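PDB 4R82: oxidoreductase from Streptomyces globisporus, which reduces FAD with NADH and supplies the freely diffusing FADH2 used by the halogenase and monooxygenase of enediyne antibiotic C-1027 biosynthesis. Local coordinates for the NAD/FAD site and the interface of chains A and B. Sequence-based numbering; all coordinates share one arbitrary frame. Chains: chain A/B, Oxidoreductase.

Contact 1: the NAD/FAD site. Residues chain A 24, 27-28, 47-51, 65-67, 70-71, 98-99, 101, 146, 167, 170, 172; chain B 55, 57. With NAD (nicotinamide-adenine-dinucleotide), chain C; NAD (nicotinamide-adenine-dinucleotide), chain D; FAD (flavin-adenine dinucleotide), chain E.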
# COMPACT_ATOMS: atom_id res chain seq x y z
N ARG A 24 13.79 1.35 -7.19
CA ARG A 24 12.99 2.43 -6.63
C ARG A 24 12.12 3.05 -7.72
O ARG A 24 11.03 3.51 -7.43
CB ARG A 24 13.87 3.48 -5.96
CG ARG A 24 14.31 3.06 -4.56
CD ARG A 24 15.48 3.90 -4.04
NE ARG A 24 15.09 5.28 -3.77
CZ ARG A 24 15.78 6.10 -2.98
NH1 ARG A 24 15.36 7.35 -2.79
NH2 ARG A 24 16.88 5.67 -2.37
N PHE A 27 9.17 0.59 -7.91
CA PHE A 27 8.34 0.75 -6.71
C PHE A 27 7.48 2.01 -6.83
O PHE A 27 6.31 2.02 -6.40
CB PHE A 27 9.19 0.82 -5.44
CG PHE A 27 9.74 -0.51 -4.98
CD1 PHE A 27 9.37 -1.69 -5.60
CD2 PHE A 27 10.59 -0.57 -3.88
CE1 PHE A 27 9.88 -2.91 -5.16
CE2 PHE A 27 11.08 -1.79 -3.42
CZ PHE A 27 10.72 -2.96 -4.06
N GLY A 28 8.05 3.05 -7.44
CA GLY A 28 7.37 4.32 -7.58
C GLY A 28 6.23 4.28 -8.58
O GLY A 28 5.40 5.21 -8.63
N MSE A 47 7.09 9.81 11.64
CA MSE A 47 7.85 9.43 10.44
C MSE A 47 6.90 9.33 9.27
O MSE A 47 5.85 8.69 9.36
CB MSE A 47 8.57 8.09 10.62
CG MSE A 47 9.54 7.74 9.45
SE MSE A 47 10.13 5.87 9.44
CE MSE A 47 8.50 5.10 8.69
N THR A 48 7.26 9.96 8.16
CA THR A 48 6.45 9.88 6.96
C THR A 48 6.52 8.45 6.39
O THR A 48 7.60 7.85 6.33
CB THR A 48 6.91 10.91 5.93
OG1 THR A 48 6.75 12.22 6.48
CG2 THR A 48 6.11 10.80 4.64
N ALA A 49 5.36 7.90 6.04
CA ALA A 49 5.29 6.51 5.57
C ALA A 49 4.25 6.32 4.49
O ALA A 49 3.08 6.71 4.66
CB ALA A 49 5.00 5.57 6.74
N ASN A 50 4.65 5.66 3.40
CA ASN A 50 3.68 5.30 2.38
C ASN A 50 3.44 3.79 2.28
O ASN A 50 2.64 3.34 1.47
CB ASN A 50 4.08 5.88 1.02
CG ASN A 50 5.19 5.11 0.37
OD1 ASN A 50 6.05 4.55 1.05
ND2 ASN A 50 5.16 5.03 -0.96
N SER A 51 4.12 3.02 3.13
CA SER A 51 3.98 1.57 3.12
C SER A 51 2.72 1.11 3.88
O SER A 51 2.48 -0.08 4.01
CB SER A 51 5.21 0.92 3.75
OG SER A 51 5.32 1.29 5.11
N CYS A 65 5.53 -0.75 6.98
CA CYS A 65 6.87 -1.32 6.83
C CYS A 65 7.84 -0.22 7.17
O CYS A 65 7.76 0.87 6.60
CB CYS A 65 7.11 -1.75 5.38
SG CYS A 65 5.91 -2.98 4.81
N VAL A 66 8.75 -0.50 8.10
CA VAL A 66 9.65 0.52 8.63
C VAL A 66 11.08 0.04 8.54
O VAL A 66 11.41 -1.06 9.00
CB VAL A 66 9.30 0.87 10.09
CG1 VAL A 66 10.25 1.92 10.65
CG2 VAL A 66 7.86 1.39 10.18
N GLY A 67 11.94 0.86 7.93
CA GLY A 67 13.34 0.52 7.78
C GLY A 67 14.01 0.22 9.11
O GLY A 67 13.79 0.92 10.11
N ALA A 70 15.79 3.15 10.93
CA ALA A 70 15.05 4.33 11.36
C ALA A 70 14.92 4.36 12.89
O ALA A 70 14.74 3.31 13.51
CB ALA A 70 13.66 4.35 10.72
N VAL A 71 14.99 5.54 13.49
CA VAL A 71 14.71 5.67 14.93
C VAL A 71 13.30 5.19 15.24
O VAL A 71 13.05 4.56 16.28
CB VAL A 71 14.89 7.12 15.41
CG1 VAL A 71 14.26 7.33 16.78
CG2 VAL A 71 16.37 7.47 15.46
N PHE A 98 8.26 15.34 8.29
CA PHE A 98 8.40 14.06 8.98
C PHE A 98 9.21 13.03 8.21
O PHE A 98 9.39 11.90 8.67
CB PHE A 98 7.02 13.53 9.38
CG PHE A 98 6.41 14.29 10.53
CD1 PHE A 98 6.90 14.11 11.83
CD2 PHE A 98 5.38 15.20 10.32
CE1 PHE A 98 6.35 14.81 12.90
CE2 PHE A 98 4.83 15.91 11.39
CZ PHE A 98 5.32 15.72 12.67
N ALA A 99 9.71 13.42 7.04
CA ALA A 99 10.66 12.60 6.30
C ALA A 99 12.10 13.07 6.50
O ALA A 99 13.05 12.42 6.04
CB ALA A 99 10.32 12.59 4.82
N HIS A 101 15.56 13.58 8.08
CA HIS A 101 16.35 12.76 9.00
C HIS A 101 16.81 13.56 10.22
O HIS A 101 16.98 13.00 11.30
CB HIS A 101 17.57 12.15 8.29
CG HIS A 101 18.31 11.15 9.12
ND1 HIS A 101 18.07 9.80 9.05
CD2 HIS A 101 19.30 11.31 10.03
CE1 HIS A 101 18.87 9.17 9.89
NE2 HIS A 101 19.62 10.06 10.50
N HIS A 146 13.41 -4.09 6.10
CA HIS A 146 12.37 -3.43 6.87
C HIS A 146 11.79 -4.45 7.83
O HIS A 146 11.97 -5.66 7.65
CB HIS A 146 11.23 -2.94 5.97
CG HIS A 146 11.55 -1.68 5.21
ND1 HIS A 146 12.70 -1.53 4.46
CD2 HIS A 146 10.84 -0.54 5.05
CE1 HIS A 146 12.69 -0.33 3.89
NE2 HIS A 146 11.57 0.29 4.24
N PHE A 167 1.47 10.16 -3.76
CA PHE A 167 2.91 10.01 -3.97
C PHE A 167 3.05 8.97 -5.08
O PHE A 167 2.60 7.83 -4.95
CB PHE A 167 3.55 9.51 -2.67
CG PHE A 167 5.05 9.33 -2.73
CD1 PHE A 167 5.88 10.36 -3.16
CD2 PHE A 167 5.63 8.15 -2.28
CE1 PHE A 167 7.26 10.19 -3.18
CE2 PHE A 167 7.01 7.98 -2.31
CZ PHE A 167 7.81 9.00 -2.75
N GLY A 170 7.94 9.01 -7.38
CA GLY A 170 8.86 9.76 -6.53
C GLY A 170 8.47 11.21 -6.32
O GLY A 170 9.26 12.00 -5.80
N PHE A 172 5.18 14.16 -5.26
CA PHE A 172 3.86 14.37 -4.69
C PHE A 172 2.92 14.80 -5.82
O PHE A 172 3.30 15.56 -6.71
CB PHE A 172 3.90 15.41 -3.57
CG PHE A 172 4.67 14.95 -2.35
CD1 PHE A 172 4.46 13.69 -1.82
CD2 PHE A 172 5.61 15.78 -1.76
CE1 PHE A 172 5.17 13.27 -0.70
CE2 PHE A 172 6.32 15.36 -0.64
CZ PHE A 172 6.10 14.11 -0.12
N VAL B 55 8.25 -3.35 -0.06
CA VAL B 55 8.69 -3.56 1.32
C VAL B 55 10.17 -3.26 1.52
O VAL B 55 10.54 -2.49 2.40
CB VAL B 55 8.40 -5.01 1.77
CG1 VAL B 55 8.93 -5.26 3.17
CG2 VAL B 55 6.88 -5.28 1.73
N LEU B 57 14.40 -3.11 -0.21
CA LEU B 57 15.31 -3.00 -1.35
C LEU B 57 16.27 -4.18 -1.42
O LEU B 57 16.51 -4.72 -2.50
CB LEU B 57 16.11 -1.69 -1.31
CG LEU B 57 15.30 -0.38 -1.38
CD1 LEU B 57 16.21 0.83 -1.35
CD2 LEU B 57 14.44 -0.36 -2.62
PA NAD C . 12.02 7.73 -4.34
O1A NAD C . 12.41 8.01 -2.89
O2A NAD C . 11.72 9.04 -5.04
O5B NAD C . 10.69 6.90 -4.33
C5B NAD C . 10.38 5.90 -5.24
C4B NAD C . 9.87 4.65 -4.66
O4B NAD C . 10.93 4.01 -4.00
C3B NAD C . 8.82 4.90 -3.66
O3B NAD C . 7.87 3.89 -3.75
C2B NAD C . 9.51 4.79 -2.38
O2B NAD C . 8.65 4.48 -1.35
C1B NAD C . 10.47 3.72 -2.65
N9A NAD C . 11.63 3.71 -1.75
C8A NAD C . 12.56 4.67 -1.60
N7A NAD C . 13.48 4.30 -0.70
C5A NAD C . 13.13 3.08 -0.25
C6A NAD C . 13.68 2.19 0.68
N6A NAD C . 14.83 2.52 1.37
N1A NAD C . 13.07 1.01 0.89
C2A NAD C . 11.95 0.67 0.24
N3A NAD C . 11.40 1.49 -0.66
C4A NAD C . 11.96 2.69 -0.92
O3 NAD C . 13.20 7.01 -5.09
PA NAD D . 13.26 11.99 -1.15
O1A NAD D . 13.63 11.59 -2.57
O2A NAD D . 14.38 12.79 -0.52
O5B NAD D . 12.99 10.72 -0.26
C5B NAD D . 13.47 10.76 1.03
C4B NAD D . 13.85 9.49 1.63
O4B NAD D . 12.70 8.74 1.77
C3B NAD D . 14.75 8.73 0.75
O3B NAD D . 15.92 8.54 1.48
C2B NAD D . 14.10 7.43 0.55
O2B NAD D . 15.01 6.38 0.58
C1B NAD D . 13.16 7.37 1.67
N9A NAD D . 12.02 6.46 1.52
C8A NAD D . 10.92 6.61 0.74
N7A NAD D . 10.13 5.53 0.87
C5A NAD D . 10.73 4.69 1.75
C6A NAD D . 10.42 3.45 2.29
N6A NAD D . 9.25 2.81 1.92
N1A NAD D . 11.27 2.88 3.17
C2A NAD D . 12.41 3.47 3.55
N3A NAD D . 12.74 4.67 3.03
C4A NAD D . 11.92 5.29 2.16
O3 NAD D . 11.94 12.87 -1.17
N1 FAD E . 10.40 5.07 5.56
C2 FAD E . 9.99 3.88 5.95
O2 FAD E . 10.79 3.13 6.80
N3 FAD E . 8.83 3.34 5.57
C4 FAD E . 8.03 4.02 4.75
O4 FAD E . 6.82 3.48 4.35
C4X FAD E . 8.42 5.30 4.28
N5 FAD E . 7.61 5.99 3.42
C5X FAD E . 8.00 7.23 3.01
C6 FAD E . 7.14 7.95 2.13
C7 FAD E . 7.54 9.22 1.69
C7M FAD E . 6.63 10.03 0.73
C8 FAD E . 8.76 9.77 2.12
C8M FAD E . 9.16 11.15 1.63
C9 FAD E . 9.60 9.06 2.98
C9A FAD E . 9.22 7.77 3.44
N10 FAD E . 10.04 7.07 4.30
C10 FAD E . 9.64 5.83 4.71
C1' FAD E . 11.33 7.59 4.76
C2' FAD E . 11.26 8.25 6.13
O2' FAD E . 10.14 9.11 6.15
C3' FAD E . 12.50 9.13 6.31
O3' FAD E . 12.64 9.96 5.17
C4' FAD E . 13.74 8.29 6.37
O4' FAD E . 13.48 7.17 7.17
C5' FAD E . 14.96 9.11 6.88
O5' FAD E . 14.91 9.40 8.29
P FAD E . 14.58 8.25 9.42
O1P FAD E . 15.29 8.55 10.73
O2P FAD E . 15.05 6.91 8.89
O3P FAD E . 13.09 8.24 9.66
O HOH W 1 8.75 -0.09 2.43
O HOH W 2 11.50 11.42 -4.69
O HOH W 3 11.91 11.20 10.06
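This is the active-site pocket of a flavin reductase-like domain, with B:Val55 and B:Leu57 from the partner chain. FAD is modelled as isoalloxazine, ribityl chain and one phosphate, without adenine. Each NAD is adenine, ribose and a phosphate, without nicotinamide, so hydride transfer is not seen. FAD N3 donates to A:Cys65 O at 2.9 Å, nearly straight (169° at H). A:Gly67 N meets FAD O2, and A:Asn50 N donates to FAD N5 at 3.0 Å. FAD O4 accepts from A:Ser51 N. A:Ser51 OG lies within bonding distance of FAD O4 and A:Cys65 O, but its one hydrogen serves one at a time. It accepts from A:Cys65 N, which ties it to strand 61-67. The selenomethionine A:Met47 lays CE over the pyrimidine ring; A:Thr48 CG2 covers the benzene ring.

A:Arg24 follows the chain C NAD. CB lies by ribose O4B, CG over the five-membered adenine ring, CD beside C8A and N7A. The chi3 bend (69°) brings A:Arg24 NE to NAD (chain C) O3 at 2.9 Å, a salt bridge. CZ lies near that O3 and NAD (chain D) O2B. A:Arg24 NH1 reaches NAD (chain C) O1A at 3.0 Å; NH2 points toward the chain D O2B. B:Leu57 CG covers the six-membered ring. B:Val55 O lies over the A:His146 ring, whose NE2 donates in plane to NAD (chain D) N1A.

Contact 2: the interface of chains A and B. Residues chain A 166, 173-177; chain B 166, 173-177.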
# COMPACT_ATOMS: atom_id res chain seq x y z
N LEU A 166 -1.16 12.41 -2.75
CA LEU A 166 -0.66 11.26 -3.49
C LEU A 166 0.86 11.33 -3.62
O LEU A 166 1.44 12.42 -3.60
CB LEU A 166 -1.28 11.23 -4.89
CG LEU A 166 -2.80 11.14 -4.89
CD1 LEU A 166 -3.36 11.35 -6.27
CD2 LEU A 166 -3.19 9.77 -4.36
N ARG A 173 1.70 14.28 -5.79
CA ARG A 173 0.75 14.52 -6.88
C ARG A 173 -0.62 14.82 -6.27
O ARG A 173 -0.80 14.66 -5.07
CB ARG A 173 0.67 13.28 -7.79
CG ARG A 173 1.95 12.95 -8.54
CD ARG A 173 2.26 13.98 -9.61
NE ARG A 173 1.20 14.07 -10.62
CZ ARG A 173 1.13 13.31 -11.71
NH1 ARG A 173 2.07 12.40 -11.93
NH2 ARG A 173 0.14 13.45 -12.57
N ARG A 174 -1.57 15.23 -7.11
CA ARG A 174 -2.93 15.55 -6.70
C ARG A 174 -3.95 14.76 -7.54
O ARG A 174 -3.66 14.40 -8.68
CB ARG A 174 -3.22 17.03 -6.92
CG ARG A 174 -3.09 17.91 -5.70
CD ARG A 174 -3.53 19.34 -6.02
NE ARG A 174 -4.04 20.01 -4.82
CZ ARG A 174 -3.27 20.53 -3.88
NH1 ARG A 174 -1.95 20.47 -3.99
NH2 ARG A 174 -3.81 21.11 -2.82
N PHE A 175 -5.14 14.54 -6.98
CA PHE A 175 -6.25 13.97 -7.73
C PHE A 175 -6.85 14.98 -8.70
O PHE A 175 -6.90 16.18 -8.40
CB PHE A 175 -7.42 13.60 -6.81
CG PHE A 175 -7.22 12.33 -5.99
CD1 PHE A 175 -7.37 11.08 -6.58
CD2 PHE A 175 -6.98 12.40 -4.63
CE1 PHE A 175 -7.24 9.92 -5.82
CE2 PHE A 175 -6.84 11.24 -3.86
CZ PHE A 175 -6.97 10.01 -4.46
N ALA A 176 -7.35 14.49 -9.83
CA ALA A 176 -8.32 15.24 -10.61
C ALA A 176 -9.64 15.04 -9.90
O ALA A 176 -9.91 13.96 -9.40
CB ALA A 176 -8.40 14.69 -12.03
N PRO A 177 -10.46 16.10 -9.81
CA PRO A 177 -11.79 15.95 -9.19
C PRO A 177 -12.58 14.83 -9.86
O PRO A 177 -12.43 14.60 -11.06
CB PRO A 177 -12.45 17.30 -9.46
CG PRO A 177 -11.30 18.26 -9.57
CD PRO A 177 -10.19 17.48 -10.24
N LEU B 166 -5.98 5.01 -10.04
CA LEU B 166 -6.07 5.25 -8.60
C LEU B 166 -7.38 4.69 -8.08
O LEU B 166 -8.37 4.62 -8.82
CB LEU B 166 -6.03 6.76 -8.34
CG LEU B 166 -4.74 7.46 -8.75
CD1 LEU B 166 -4.90 8.96 -8.78
CD2 LEU B 166 -3.66 7.08 -7.75
N ARG B 173 -10.19 6.64 -9.69
CA ARG B 173 -9.91 8.07 -9.84
C ARG B 173 -8.71 8.24 -10.75
O ARG B 173 -8.04 7.26 -11.11
CB ARG B 173 -9.60 8.68 -8.47
CG ARG B 173 -10.75 8.59 -7.46
CD ARG B 173 -11.90 9.55 -7.80
NE ARG B 173 -11.44 10.94 -7.84
CZ ARG B 173 -11.25 11.70 -6.77
NH1 ARG B 173 -11.50 11.22 -5.56
NH2 ARG B 173 -10.82 12.96 -6.90
N ARG B 174 -8.42 9.48 -11.15
CA ARG B 174 -7.21 9.71 -11.92
C ARG B 174 -6.42 10.91 -11.42
O ARG B 174 -6.92 11.71 -10.61
CB ARG B 174 -7.52 9.84 -13.42
CG ARG B 174 -8.46 10.95 -13.79
CD ARG B 174 -8.62 11.00 -15.32
NE ARG B 174 -9.05 9.72 -15.88
CZ ARG B 174 -8.36 9.01 -16.77
NH1 ARG B 174 -8.84 7.86 -17.22
NH2 ARG B 174 -7.19 9.45 -17.24
N PHE B 175 -5.18 11.02 -11.87
CA PHE B 175 -4.31 12.10 -11.47
C PHE B 175 -4.66 13.41 -12.14
O PHE B 175 -5.12 13.44 -13.29
CB PHE B 175 -2.87 11.80 -11.89
CG PHE B 175 -2.18 10.77 -11.04
CD1 PHE B 175 -1.63 11.13 -9.82
CD2 PHE B 175 -2.02 9.47 -11.49
CE1 PHE B 175 -0.96 10.20 -9.04
CE2 PHE B 175 -1.36 8.53 -10.72
CZ PHE B 175 -0.82 8.90 -9.50
N ALA B 176 -4.39 14.51 -11.44
CA ALA B 176 -4.30 15.83 -12.06
C ALA B 176 -2.91 15.91 -12.65
O ALA B 176 -1.98 15.36 -12.09
CB ALA B 176 -4.47 16.90 -11.01
N PRO B 177 -2.77 16.60 -13.79
CA PRO B 177 -1.45 16.84 -14.39
C PRO B 177 -0.44 17.34 -13.35
O PRO B 177 -0.82 18.12 -12.47
CB PRO B 177 -1.74 17.95 -15.40
CG PRO B 177 -3.15 17.67 -15.85
CD PRO B 177 -3.87 17.09 -14.65
O HOH W 4 -10.45 11.48 -10.47
O HOH W 5 -0.60 15.97 -9.73
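The ring of A:Phe175 has a side chain on each face. A:Leu166 CD1 of its own chain sits over the centre of one. B:Arg173 covers the other, its guanidinium stacked and NH1 offset toward the rim, a cation-pi contact with B:Arg173 NH1 4.4 Å from the A:Phe175 ring centroid. In the twin, the B:Phe175 ring has B:Leu166 CD1 over one face, and its CD1 lies over the centre of the A:Arg173 guanidinium. At the edge of the A:Arg173 guanidinium lie the carbonyl of B:Ala176 and a water; at that of B:Arg173, the carbonyl of A:Ala176 and a water.

This is a two-fold patch of the homodimer, where the segments after strands 171-173 pair antiparallel at A:Phe175 and B:Phe175. A:Ala176 N donates to B:Arg174 O at 2.9 Å, and B:Ala176 N returns the bond to A:Arg174 O. A:Arg173 turns at chi2 and chi3 (-69° and -60°), which carries NH2 across to the other chain; B:Arg173 does the same. A:Arg173 NH2 donates to B:Ala176 O at 2.9 Å, almost straight (177° at H), from above the carbonyl plane. A:Leu166 and B:Leu166 meet tip to tip, CD1 to CD1 at 3.8 Å. The side chains of A:Arg174 and B:Arg174 are poorly ordered. Water 4 binds B:Arg173 NE, B:Arg174 N and A:Ala176 O, the last at 2.7 Å.

Contact 3: the interface of chains A and B. Residues chain A 54, 56-58, 60-62; chain B 17, 20, 23-24, 27, 145.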
# COMPACT_ATOMS: atom_id res chain seq x y z
N SER A 54 -4.02 -1.43 4.38
CA SER A 54 -5.08 -2.04 5.17
C SER A 54 -5.14 -3.54 4.85
O SER A 54 -5.05 -3.94 3.69
CB SER A 54 -6.42 -1.36 4.94
OG SER A 54 -6.68 -1.12 3.58
N SER A 56 -7.03 -6.38 7.02
CA SER A 56 -8.07 -7.32 7.43
C SER A 56 -9.24 -6.54 8.01
O SER A 56 -9.04 -5.50 8.61
CB SER A 56 -7.50 -8.28 8.48
OG SER A 56 -8.50 -9.09 9.08
N LEU A 57 -10.45 -7.06 7.81
CA LEU A 57 -11.64 -6.49 8.44
C LEU A 57 -11.93 -7.08 9.82
O LEU A 57 -12.30 -6.36 10.75
CB LEU A 57 -12.87 -6.67 7.54
CG LEU A 57 -12.80 -5.91 6.22
CD1 LEU A 57 -14.09 -6.08 5.43
CD2 LEU A 57 -12.53 -4.44 6.44
N SER A 58 -11.78 -8.40 9.94
CA SER A 58 -12.02 -9.10 11.21
C SER A 58 -10.89 -10.08 11.51
O SER A 58 -10.83 -11.14 10.89
CB SER A 58 -13.34 -9.87 11.15
OG SER A 58 -14.44 -9.01 10.93
N PRO A 60 -9.77 -6.08 12.78
CA PRO A 60 -9.44 -4.92 11.95
C PRO A 60 -7.94 -4.66 12.00
O PRO A 60 -7.42 -4.17 13.02
CB PRO A 60 -10.22 -3.78 12.60
CG PRO A 60 -10.44 -4.22 14.02
CD PRO A 60 -10.52 -5.72 13.99
N LEU A 61 -7.24 -4.98 10.91
CA LEU A 61 -5.78 -4.90 10.90
C LEU A 61 -5.23 -4.04 9.78
O LEU A 61 -5.79 -4.01 8.68
CB LEU A 61 -5.14 -6.28 10.76
CG LEU A 61 -5.52 -7.40 11.73
CD1 LEU A 61 -4.79 -8.68 11.36
CD2 LEU A 61 -5.18 -6.97 13.16
N VAL A 62 -4.13 -3.34 10.07
CA VAL A 62 -3.35 -2.61 9.06
C VAL A 62 -1.90 -2.95 9.26
O VAL A 62 -1.53 -3.52 10.29
CB VAL A 62 -3.52 -1.08 9.20
CG1 VAL A 62 -4.98 -0.71 9.08
CG2 VAL A 62 -2.95 -0.58 10.54
N PRO B 17 -14.46 0.26 14.90
CA PRO B 17 -13.69 -0.69 14.09
C PRO B 17 -14.39 -2.03 13.90
O PRO B 17 -14.00 -2.77 12.99
CB PRO B 17 -12.40 -0.89 14.92
CG PRO B 17 -12.31 0.33 15.77
CD PRO B 17 -13.74 0.66 16.12
N ARG B 20 -17.98 -2.99 9.91
CA ARG B 20 -17.17 -3.16 8.71
C ARG B 20 -17.51 -2.14 7.61
O ARG B 20 -16.68 -1.87 6.75
CB ARG B 20 -17.19 -4.62 8.22
CG ARG B 20 -16.37 -5.54 9.14
CD ARG B 20 -16.80 -7.00 9.05
NE ARG B 20 -16.55 -7.57 7.73
CZ ARG B 20 -15.96 -8.74 7.52
NH1 ARG B 20 -15.79 -9.18 6.28
NH2 ARG B 20 -15.54 -9.47 8.54
N LEU B 23 -15.42 0.74 8.81
CA LEU B 23 -14.02 0.39 8.66
C LEU B 23 -13.61 0.50 7.19
O LEU B 23 -12.53 1.01 6.87
CB LEU B 23 -13.75 -1.02 9.22
CG LEU B 23 -12.28 -1.43 9.26
CD1 LEU B 23 -11.48 -0.56 10.22
CD2 LEU B 23 -12.17 -2.90 9.66
N ARG B 24 -14.46 0.03 6.29
CA ARG B 24 -14.15 0.17 4.88
C ARG B 24 -14.09 1.64 4.46
O ARG B 24 -13.29 2.00 3.60
CB ARG B 24 -15.13 -0.65 4.03
CG ARG B 24 -14.79 -2.13 4.11
CD ARG B 24 -15.88 -3.03 3.58
NE ARG B 24 -16.16 -2.82 2.16
CZ ARG B 24 -16.80 -3.70 1.39
NH1 ARG B 24 -17.22 -4.85 1.90
NH2 ARG B 24 -17.02 -3.44 0.11
N PHE B 27 -10.59 2.72 5.59
CA PHE B 27 -9.57 2.09 4.75
C PHE B 27 -9.51 2.81 3.39
O PHE B 27 -8.43 3.01 2.83
CB PHE B 27 -9.86 0.60 4.52
CG PHE B 27 -9.53 -0.28 5.70
CD1 PHE B 27 -8.92 0.24 6.84
CD2 PHE B 27 -9.79 -1.64 5.63
CE1 PHE B 27 -8.59 -0.60 7.90
CE2 PHE B 27 -9.45 -2.48 6.69
CZ PHE B 27 -8.86 -1.96 7.82
N ASP B 145 -8.12 -11.96 8.52
CA ASP B 145 -8.93 -12.65 7.53
C ASP B 145 -8.26 -12.68 6.14
O ASP B 145 -8.83 -13.17 5.17
CB ASP B 145 -10.37 -12.11 7.49
CG ASP B 145 -10.46 -10.64 7.12
OD1 ASP B 145 -9.54 -10.13 6.45
OD2 ASP B 145 -11.48 -10.00 7.46
O HOH W 6 -6.25 1.21 2.38
O HOH W 7 -14.12 -5.39 12.41
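Here strand 53-56 of one flavin reductase-like subunit, the loop that follows and the start of strand 61-67 pack on helix 20-27 and B:Asp145 of the other, within the homodimer. B:Asp145 grips the loop through main chain and carboxylate. B:Asp145 N donates to A:Ser56 OG at 2.9 Å, nearly straight (177° at H). B:Asp145 OD2 accepts from A:Ser58 N at 3.0 Å, met from above the carboxylate plane. A:Leu57 N adds a weak bond to OD2. These N-H groups may stabilise the negative charge. B:Arg20 NH2 donates to A:Ser58 OG at 2.7 Å, tilted from the guanidinium plane. A:Leu57 CB lies over the centre of one guanidinium face, and CD1 runs along NE and NH1.

A:Leu57 CD2 meets B:Leu23 CD2 at 3.6 Å, the two side chains sliding past in opposite directions, and also touches B:Phe27 CE2. The B:Phe27 ring takes A:Ser54 CB over its centre, 3.3 Å from the centroid. A:Ser56 O lies in plane at its edge, and A:Val62 CG1 touches CE1. A:Pro60 CB packs on B:Leu23 CD2.

Behind these, B:Leu23 CG backs the opposite face of the B:Phe27 ring. B:Arg20 bends at chi3 (65°), which lays its guanidinium across A:Leu57. B:Asp145 CG sits in the crowded position between backbone N and carbonyl carbon (chi1 61°). Water 7 joins A:Leu57 O to B:Pro17 O. Water 6 joins A:Ser54 OG to B:Phe27 O.

Contacts 1 and 2 lie about 21 Å apart between the centres of their C-alpha atoms, contacts 1 and 3 about 22 Å, and contacts 2 and 3 about 25 Å. Contacts 1 and 3 use the same elements from opposite chains. Helix 20-27 serves both, with A:Arg24 and A:Phe27 in one and B:Arg24 and B:Phe27 in the other, as does the partner's leucine, B:Leu57 or A:Leu57. The dimer packing at contact 3 is thus repeated beside the nucleotides of contact 1, so dimer assembly helps build each pocket. Contact 2 joins contact 1 through short strands 166-168 and 171-173, whose A:Phe167 and A:Phe172 border the flavin.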